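Local coordinates for Alr4995 protein (Nostoc sp., PDB 6LRH) that is a bifunctional arginine dihydrolase and ornithine cyclodeaminase, its dihydrolase domain belonging to the guanidine-modifying enzyme family, at residues A[19-24]-A[88-93]; A[23-28]-A[256-261]. The protein carries 1 engineered substitution. All coordinates share one frame; numbering follows the deposited sequence.

Contact 1 of 2, residues A[19-24]-A[88-93]. With ARG (arginine), chain C.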
loop_
_atom_site.group_PDB
_atom_site.type_symbol
_atom_site.label_atom_id
_atom_site.label_comp_id
_atom_site.label_asym_id
_atom_site.label_seq_id
_atom_site.Cartn_x
_atom_site.Cartn_y
_atom_site.Cartn_z
ATOM N N TYR A 19 24.090 -30.637 21.472
ATOM C CA TYR A 19 22.690 -30.348 21.228
ATOM C C TYR A 19 22.449 -28.846 21.121
ATOM O O TYR A 19 23.378 -28.054 21.197
ATOM C CB TYR A 19 21.832 -30.944 22.331
ATOM C CG TYR A 19 22.389 -30.737 23.714
ATOM C CD1 TYR A 19 22.113 -29.585 24.427
ATOM C CD2 TYR A 19 23.180 -31.698 24.310
ATOM C CE1 TYR A 19 22.607 -29.399 25.688
ATOM C CE2 TYR A 19 23.682 -31.517 25.571
ATOM C CZ TYR A 19 23.395 -30.367 26.259
ATOM O OH TYR A 19 23.904 -30.181 27.517
ATOM N N VAL A 20 21.200 -28.453 20.927
ATOM C CA VAL A 20 20.883 -27.040 20.825
ATOM C C VAL A 20 19.703 -26.680 21.714
ATOM O O VAL A 20 18.563 -26.963 21.376
ATOM C CB VAL A 20 20.577 -26.649 19.376
ATOM C CG1 VAL A 20 20.255 -25.166 19.273
ATOM C CG2 VAL A 20 21.738 -27.020 18.477
ATOM N N ILE A 21 19.985 -26.062 22.856
ATOM C CA ILE A 21 18.939 -25.652 23.785
ATOM C C ILE A 21 19.033 -24.178 24.148
ATOM O O ILE A 21 18.423 -23.741 25.109
ATOM C CB ILE A 21 18.964 -26.485 25.073
ATOM C CG1 ILE A 21 20.244 -26.240 25.865
ATOM C CG2 ILE A 21 18.783 -27.959 24.754
ATOM C CD1 ILE A 21 20.355 -27.078 27.083
ATOM N N ASN A 22 19.807 -23.422 23.380
ATOM C CA ASN A 22 19.774 -21.967 23.434
ATOM C C ASN A 22 20.333 -21.468 22.105
ATOM O O ASN A 22 20.892 -22.246 21.359
ATOM C CB ASN A 22 20.524 -21.413 24.666
ATOM C CG ASN A 22 22.046 -21.448 24.530
ATOM O OD1 ASN A 22 22.613 -20.817 23.648
ATOM N ND2 ASN A 22 22.709 -22.139 25.449
ATOM N N PRO A 23 20.128 -20.181 21.780
ATOM C CA PRO A 23 20.453 -19.700 20.435
ATOM C C PRO A 23 21.939 -19.682 20.092
ATOM O O PRO A 23 22.270 -19.718 18.931
ATOM C CB PRO A 23 19.893 -18.281 20.449
ATOM C CG PRO A 23 18.848 -18.302 21.473
ATOM C CD PRO A 23 19.361 -19.173 22.532
ATOM N N TRP A 24 22.807 -19.610 21.092
ATOM C CA TRP A 24 24.247 -19.623 20.886
ATOM C C TRP A 24 24.718 -20.955 20.359
ATOM O O TRP A 24 25.671 -21.030 19.610
ATOM C CB TRP A 24 24.973 -19.312 22.192
ATOM C CG TRP A 24 24.639 -17.996 22.732
ATOM C CD1 TRP A 24 23.592 -17.692 23.531
ATOM C CD2 TRP A 24 25.338 -16.775 22.502
ATOM N NE1 TRP A 24 23.590 -16.354 23.821
ATOM C CE2 TRP A 24 24.653 -15.766 23.200
ATOM C CE3 TRP A 24 26.483 -16.436 21.777
ATOM C CZ2 TRP A 24 25.068 -14.445 23.197
ATOM C CZ3 TRP A 24 26.898 -15.124 21.778
ATOM C CH2 TRP A 24 26.194 -14.143 22.485
ATOM N N LYS A 88 15.907 -31.654 29.155
ATOM C CA LYS A 88 16.314 -32.963 29.624
ATOM C C LYS A 88 17.775 -33.216 29.304
ATOM O O LYS A 88 18.393 -34.100 29.857
ATOM C CB LYS A 88 15.431 -34.051 29.019
ATOM C CG LYS A 88 15.378 -34.050 27.508
ATOM C CD LYS A 88 15.119 -35.448 26.957
ATOM C CE LYS A 88 15.626 -35.591 25.522
ATOM N NZ LYS A 88 17.104 -35.390 25.396
ATOM N N GLU A 89 18.338 -32.424 28.417
ATOM C CA GLU A 89 19.724 -32.613 28.042
ATOM C C GLU A 89 20.670 -32.273 29.195
ATOM O O GLU A 89 21.822 -32.679 29.205
ATOM C CB GLU A 89 20.049 -31.775 26.810
ATOM C CG GLU A 89 19.483 -32.327 25.506
ATOM C CD GLU A 89 18.116 -31.769 25.151
ATOM O OE1 GLU A 89 17.514 -31.083 25.992
ATOM O OE2 GLU A 89 17.633 -32.021 24.031
ATOM N N ARG A 90 20.165 -31.538 30.174
ATOM C CA ARG A 90 20.952 -31.146 31.329
ATOM C C ARG A 90 20.410 -31.758 32.606
ATOM O O ARG A 90 21.001 -31.607 33.656
ATOM C CB ARG A 90 20.995 -29.618 31.473
ATOM C CG ARG A 90 21.814 -28.898 30.425
ATOM C CD ARG A 90 22.293 -27.545 30.914
ATOM N NE ARG A 90 23.331 -27.658 31.935
ATOM C CZ ARG A 90 23.907 -26.633 32.549
ATOM N NH1 ARG A 90 23.564 -25.402 32.269
ATOM N NH2 ARG A 90 24.833 -26.851 33.461
ATOM N N GLN A 91 19.291 -32.461 32.527
ATOM C CA GLN A 91 18.685 -33.011 33.732
ATOM C C GLN A 91 19.520 -34.126 34.371
ATOM O O GLN A 91 19.383 -34.406 35.555
ATOM C CB GLN A 91 17.268 -33.507 33.426
ATOM C CG GLN A 91 16.216 -32.438 33.628
ATOM C CD GLN A 91 14.895 -32.745 32.946
ATOM O OE1 GLN A 91 14.657 -33.857 32.520
ATOM N NE2 GLN A 91 14.032 -31.749 32.847
ATOM N N GLY A 92 20.396 -34.753 33.603
ATOM C CA GLY A 92 21.229 -35.805 34.149
ATOM C C GLY A 92 22.392 -35.277 34.959
ATOM O O GLY A 92 23.173 -36.030 35.516
ATOM N N GLU A 93 22.510 -33.965 35.026
ATOM C CA GLU A 93 23.546 -33.353 35.824
ATOM C C GLU A 93 23.147 -33.283 37.275
ATOM O O GLU A 93 23.991 -33.354 38.149
ATOM C CB GLU A 93 23.852 -31.962 35.302
ATOM C CG GLU A 93 24.204 -31.929 33.846
ATOM C CD GLU A 93 24.502 -30.534 33.369
ATOM O OE1 GLU A 93 24.828 -29.683 34.215
ATOM O OE2 GLU A 93 24.421 -30.286 32.151
HETATM N N ARG C . 24.538 -25.096 27.408
HETATM C CA ARG C . 24.168 -24.510 28.692
HETATM C C ARG C . 22.684 -24.298 28.748
HETATM O O ARG C . 22.035 -24.032 27.749
HETATM C CB ARG C . 24.895 -23.186 28.942
HETATM C CG ARG C . 24.671 -22.657 30.331
HETATM C CD ARG C . 25.184 -21.273 30.536
HETATM N NE ARG C . 25.088 -20.899 31.938
HETATM C CZ ARG C . 25.051 -19.652 32.386
HETATM N NH1 ARG C . 24.977 -19.428 33.680
HETATM N NH2 ARG C . 25.097 -18.637 31.546
HETATM O OXT ARG C . 22.105 -24.392 29.805
#

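Contact 2 of 2, residues A[23-28]-A[256-261]. With ARG (arginine), chain C.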
loop_
_atom_site.group_PDB
_atom_site.type_symbol
_atom_site.label_atom_id
_atom_site.label_comp_id
_atom_site.label_asym_id
_atom_site.label_seq_id
_atom_site.Cartn_x
_atom_site.Cartn_y
_atom_site.Cartn_z
ATOM N N PRO A 23 20.128 -20.181 21.780
ATOM C CA PRO A 23 20.453 -19.700 20.435
ATOM C C PRO A 23 21.939 -19.682 20.092
ATOM O O PRO A 23 22.270 -19.718 18.931
ATOM C CB PRO A 23 19.893 -18.281 20.449
ATOM C CG PRO A 23 18.848 -18.302 21.473
ATOM C CD PRO A 23 19.361 -19.173 22.532
ATOM N N TRP A 24 22.807 -19.610 21.092
ATOM C CA TRP A 24 24.247 -19.623 20.886
ATOM C C TRP A 24 24.718 -20.955 20.359
ATOM O O TRP A 24 25.671 -21.030 19.610
ATOM C CB TRP A 24 24.973 -19.312 22.192
ATOM C CG TRP A 24 24.639 -17.996 22.732
ATOM C CD1 TRP A 24 23.592 -17.692 23.531
ATOM C CD2 TRP A 24 25.338 -16.775 22.502
ATOM N NE1 TRP A 24 23.590 -16.354 23.821
ATOM C CE2 TRP A 24 24.653 -15.766 23.200
ATOM C CE3 TRP A 24 26.483 -16.436 21.777
ATOM C CZ2 TRP A 24 25.068 -14.445 23.197
ATOM C CZ3 TRP A 24 26.898 -15.124 21.778
ATOM C CH2 TRP A 24 26.194 -14.143 22.485
ATOM N N MET A 25 24.043 -22.013 20.771
ATOM C CA MET A 25 24.426 -23.353 20.395
ATOM C C MET A 25 24.066 -23.644 18.961
ATOM O O MET A 25 24.652 -24.522 18.342
ATOM C CB MET A 25 23.775 -24.367 21.323
ATOM C CG MET A 25 24.143 -24.152 22.768
ATOM S SD MET A 25 23.451 -25.345 23.916
ATOM C CE MET A 25 24.680 -26.618 23.805
ATOM N N GLU A 26 23.105 -22.896 18.440
ATOM C CA GLU A 26 22.586 -23.113 17.096
ATOM C C GLU A 26 23.673 -22.948 16.049
ATOM O O GLU A 26 24.265 -21.892 15.920
ATOM C CB GLU A 26 21.417 -22.157 16.815
ATOM C CG GLU A 26 20.556 -22.504 15.602
ATOM C CD GLU A 26 20.093 -23.957 15.571
ATOM O OE1 GLU A 26 20.820 -24.820 15.025
ATOM O OE2 GLU A 26 18.996 -24.241 16.089
ATOM N N GLY A 27 23.942 -24.015 15.314
ATOM C CA GLY A 27 24.947 -23.988 14.278
ATOM C C GLY A 27 26.333 -24.289 14.794
ATOM O O GLY A 27 27.306 -24.206 14.061
ATOM N N ASN A 28 26.418 -24.660 16.060
ATOM C CA ASN A 28 27.694 -24.798 16.717
ATOM C C ASN A 28 27.927 -26.218 17.181
ATOM O O ASN A 28 28.920 -26.503 17.840
ATOM C CB ASN A 28 27.785 -23.824 17.888
ATOM C CG ASN A 28 28.517 -22.558 17.528
ATOM O OD1 ASN A 28 29.357 -22.553 16.641
ATOM N ND2 ASN A 28 28.199 -21.473 18.211
ATOM N N LEU A 256 31.510 -19.823 24.708
ATOM C CA LEU A 256 30.489 -18.967 24.117
ATOM C C LEU A 256 29.704 -19.713 23.061
ATOM O O LEU A 256 28.563 -19.385 22.787
ATOM C CB LEU A 256 31.099 -17.719 23.491
ATOM C CG LEU A 256 30.989 -16.436 24.299
ATOM C CD1 LEU A 256 32.078 -16.351 25.354
ATOM C CD2 LEU A 256 31.046 -15.270 23.366
ATOM N N LYS A 257 30.329 -20.711 22.456
ATOM C CA LYS A 257 29.647 -21.524 21.474
ATOM C C LYS A 257 28.518 -22.343 22.105
ATOM O O LYS A 257 27.613 -22.784 21.408
ATOM C CB LYS A 257 30.634 -22.440 20.771
ATOM C CG LYS A 257 31.727 -21.719 20.083
ATOM C CD LYS A 257 32.525 -22.666 19.259
ATOM C CE LYS A 257 33.913 -22.142 18.985
ATOM N NZ LYS A 257 34.792 -23.224 18.500
ATOM N N ALA A 258 28.566 -22.532 23.423
ATOM C CA ALA A 258 27.486 -23.207 24.124
ATOM C C ALA A 258 26.605 -22.240 24.901
ATOM O O ALA A 258 25.639 -22.634 25.517
ATOM C CB ALA A 258 28.044 -24.263 25.047
ATOM N N GLY A 259 26.960 -20.971 24.886
ATOM C CA GLY A 259 26.175 -19.967 25.559
ATOM C C GLY A 259 26.609 -19.583 26.953
ATOM O O GLY A 259 25.808 -19.064 27.716
ATOM N N GLY A 260 27.868 -19.829 27.296
ATOM C CA GLY A 260 28.389 -19.380 28.571
ATOM C C GLY A 260 29.766 -18.757 28.507
ATOM O O GLY A 260 30.481 -18.974 27.562
ATOM N N ALA A 261 30.118 -17.972 29.516
ATOM C CA ALA A 261 31.468 -17.437 29.647
ATOM C C ALA A 261 32.032 -17.669 31.054
ATOM O O ALA A 261 31.811 -18.713 31.644
ATOM C CB ALA A 261 31.491 -15.983 29.312
HETATM N N ARG C . 24.538 -25.096 27.408
HETATM C CA ARG C . 24.168 -24.510 28.692
HETATM C C ARG C . 22.684 -24.298 28.748
HETATM O O ARG C . 22.035 -24.032 27.749
HETATM C CB ARG C . 24.895 -23.186 28.942
HETATM C CG ARG C . 24.671 -22.657 30.331
HETATM C CD ARG C . 25.184 -21.273 30.536
HETATM N NE ARG C . 25.088 -20.899 31.938
HETATM C CZ ARG C . 25.051 -19.652 32.386
HETATM N NH1 ARG C . 24.977 -19.428 33.680
HETATM N NH2 ARG C . 25.097 -18.637 31.546
HETATM O OXT ARG C . 22.105 -24.392 29.805
#

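Contact 1 of 2, residues A[19-24]-A[88-93]
The ring of Tyr19 carries CB of Glu89 over the centre of one face, while CG1 of Ile21 lies at its edge. Glu89 CB sits 3.6 Å from the Tyr19 ring centroid and 9° off the ring normal, a CH-pi contact. Tyr19 and Glu89 run past each other in opposite directions. Glu89 turns at chi2 (92°), and this bend brings Glu89 OE1 to 3.6 Å from CG2 of Ile21. The hydroxyl end of Tyr19 reaches Arg90, with Tyr19 OH 3.8 Å from Arg90 CG. That hydroxyl is hydrogen-bonded to Asp65.

The guanidinium of Arg90 has the carboxylate of Glu93 at its edge, in its plane. The grip is side-on: NE bonds OE2 of Glu93 from above the carboxylate plane, and NH2 meets the syn lone pair of OE1. This two-point salt bridge should fix the rotation of the guanidinium. NH1 of Arg90 donates to OXT of the bound arginine at 3.0 Å, and Asn71 also bonds this nitrogen. From the other segment, ND2 of Asn22 donates to O of the bound arginine at 3.1 Å. The amide's OD1 accepts from Trp24 N in an Asx turn, which orients ND2. Asn22 and Arg90 thus hold the two oxygens of the ligand carboxylate, a carboxylate-binding site in the arginine pocket of a guanidine-modifying enzyme domain.

Contact 2 of 2, residues A[23-28]-A[256-261]
Trp24 lays its CB against the backbone of the 256-261 loop, with Trp24 CB 3.6 Å from CA of Gly259. The indole meets this loop obliquely, with Trp24 CE3 3.7 Å from Leu256 O. Gly259, just past helix 253-256, has positive phi and makes the Schellman motif that closes it. That backbone suits a glycine, since a CB would be jammed against the preceding carbonyl O.

Met25 packs beside Ala258. Met25 CG lies 3.5 Å from O of Ala258, and the chain bends at chi3 (86°), placing Met25 CE 4.3 Å from CB of Ala258. Met25 SD lies 3.7 Å from N of the bound arginine, and that ligand nitrogen donates to O of Ala258. CA of Met25 makes a CH...O contact with O of Lys257.

Asn28 crosses Lys257 at about a right angle, with Asn28 ND2 3.7 Å from Lys257 CB. Asn28 ND2 also donates to Trp24 O at 2.9 Å, nearly in line with the carbonyl. With an alanine here the Trp24 carbonyl would probably lose its amide donor, and a gap would open beside Lys257. The ammonium of Lys257 pairs with Glu254.

The type II turn from Met25 to Asn28, with Gly27 at positive phi, lies in the loop between strand 6-9 and helix 34-48. It packs on the loop that follows helix 253-256 and precedes strand 267-268.

How the contacts relate
Contacts 1 and 2 lie about 11 Å apart between centres, on one side of the chain's centre. Both start from the loop between strand 6-9 and helix 34-48, and they share Pro23 and Trp24. Along the chain this loop comes first, then helix 88-91 with its following loop, then the loop after helix 253-256. The first loop therefore joins an early and a late part of the dihydrolase domain around one ligand. Asn22 ND2 probably bonds Ala258 O, linking the contacts directly. Each contact supplies part of the grip on the ligand's amino-acid end, with Asp65, Asn71, Arg139 and others completing the site. Trp479 of the second subunit packs on the shared residues, so the pocket wall is close to a subunit interface.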